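Saposin-like protein (Necator americanus, PDB 3S63) probably binds lipids and interacts with membranes through a small, helical, disulfide-linked saposin-like domain. Local coordinates at residues E5-D8 with L9-A13. Numbering follows the deposited sequence.
Sequences ETCD and LCQIA
Asp8 O takes two backbone N-H groups within one turn of helix 3-20: a nearly straight bond from Ile12 N at 2.9 Å and a weak, strongly bent one from Gln11 N. Gln11 N also gives a bond to Cys7 O, 3.2 Å away, and so is shared between successive carbonyls. Nearer the start of the helix, Leu9 N bonds to Glu5 O at 2.7 Å, and Cys10 N to Thr6 O at 3.2 Å from above the carbonyl plane. On the buried face of the helix, the Gln11 amide lies near Cys7, with NE2 3.7 Å from SG. Gln11 CG stands anti to its own carbonyl carbon (chi1 -67°) and the chain runs extended to the amide, whose NE2 is hydrogen-bonded to Ser86 O. The Asp8 carboxylate passes this amide obliquely, its plane turned 45° away and OD1 4.0 Å from NE2; OD2 forms a long, weak ion pair with Lys4. Cys7 and Cys10, one helical turn apart and both buried, are joined by disulfides to Cys81 and Cys75, the cross-links expected of a saposin fold. These bonds tie this first helix covalently to the C-terminal part of the domain, while Gln11 adds a polar tie to Ser86, beyond helix 71-77.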
loop_
_atom_site.group_PDB
_atom_site.type_symbol
_atom_site.label_atom_id
_atom_site.label_comp_id
_atom_site.label_asym_id
_atom_site.label_seq_id
_atom_site.Cartn_x
_atom_site.Cartn_y
_atom_site.Cartn_z
ATOM N N GLU A 5 9.152 10.202 3.201
ATOM C CA GLU A 5 9.317 9.216 2.155
ATOM C C GLU A 5 8.508 7.975 2.474
ATOM O O GLU A 5 7.730 7.501 1.653
ATOM C CB GLU A 5 10.792 8.870 2.009
ATOM C CG GLU A 5 11.637 10.057 1.584
ATOM C CD GLU A 5 13.120 9.753 1.547
ATOM O OE1 GLU A 5 13.902 10.669 1.234
ATOM O OE2 GLU A 5 13.510 8.601 1.828
ATOM N N THR A 6 8.683 7.453 3.678
ATOM C CA THR A 6 8.005 6.235 4.098
ATOM C C THR A 6 6.491 6.345 3.974
ATOM O O THR A 6 5.820 5.387 3.598
ATOM C CB THR A 6 8.375 5.909 5.536
ATOM O OG1 THR A 6 9.781 5.713 5.588
ATOM C CG2 THR A 6 7.704 4.644 6.004
ATOM N N CYS A 7 5.957 7.512 4.299
ATOM C CA CYS A 7 4.536 7.749 4.149
ATOM C C CYS A 7 4.156 7.837 2.667
ATOM O O CYS A 7 3.224 7.170 2.211
ATOM C CB CYS A 7 4.133 9.031 4.880
ATOM S SG CYS A 7 2.430 9.519 4.615
ATOM N N ASP A 8 4.884 8.667 1.923
ATOM C CA ASP A 8 4.651 8.802 0.497
ATOM C C ASP A 8 4.695 7.423 -0.169
ATOM O O ASP A 8 3.770 7.036 -0.877
ATOM C CB ASP A 8 5.677 9.751 -0.131
ATOM C CG ASP A 8 5.474 11.211 0.293
ATOM O OD1 ASP A 8 4.424 11.544 0.877
ATOM O OD2 ASP A 8 6.369 12.038 0.030
ATOM N N LEU A 9 5.756 6.666 0.086
ATOM C CA LEU A 9 5.901 5.352 -0.520
ATOM C C LEU A 9 4.724 4.414 -0.215
ATOM O O LEU A 9 4.285 3.654 -1.072
ATOM C CB LEU A 9 7.239 4.716 -0.132
ATOM C CG LEU A 9 8.456 5.490 -0.648
ATOM C CD1 LEU A 9 9.712 4.704 -0.427
ATOM C CD2 LEU A 9 8.315 5.792 -2.123
ATOM N N CYS A 10 4.202 4.458 0.996
ATOM C CA CYS A 10 3.067 3.613 1.295
ATOM C C CYS A 10 1.970 3.936 0.289
ATOM O O CYS A 10 1.354 3.044 -0.282
ATOM C CB CYS A 10 2.567 3.864 2.716
ATOM S SG CYS A 10 1.293 2.699 3.260
ATOM N N GLN A 11 1.753 5.231 0.079
ATOM C CA GLN A 11 0.662 5.726 -0.740
ATOM C C GLN A 11 0.845 5.397 -2.220
ATOM O O GLN A 11 -0.060 4.885 -2.867
ATOM C CB GLN A 11 0.524 7.238 -0.562
ATOM C CG GLN A 11 0.073 7.656 0.804
ATOM C CD GLN A 11 -0.213 9.136 0.881
ATOM O OE1 GLN A 11 -1.311 9.579 0.553
ATOM N NE2 GLN A 11 0.771 9.914 1.314
ATOM N N ILE A 12 2.012 5.724 -2.753
ATOM C CA ILE A 12 2.357 5.408 -4.121
ATOM C C ILE A 12 2.158 3.924 -4.432
ATOM O O ILE A 12 1.634 3.564 -5.480
ATOM C CB ILE A 12 3.819 5.793 -4.380
ATOM C CG1 ILE A 12 4.008 7.292 -4.123
ATOM C CG2 ILE A 12 4.239 5.413 -5.781
ATOM C CD1 ILE A 12 5.457 7.740 -4.197
ATOM N N ALA A 13 2.592 3.067 -3.516
ATOM C CA ALA A 13 2.547 1.634 -3.728
ATOM C C ALA A 13 1.124 1.123 -3.770
ATOM O O ALA A 13 0.770 0.342 -4.641
ATOM C CB ALA A 13 3.343 0.907 -2.650
#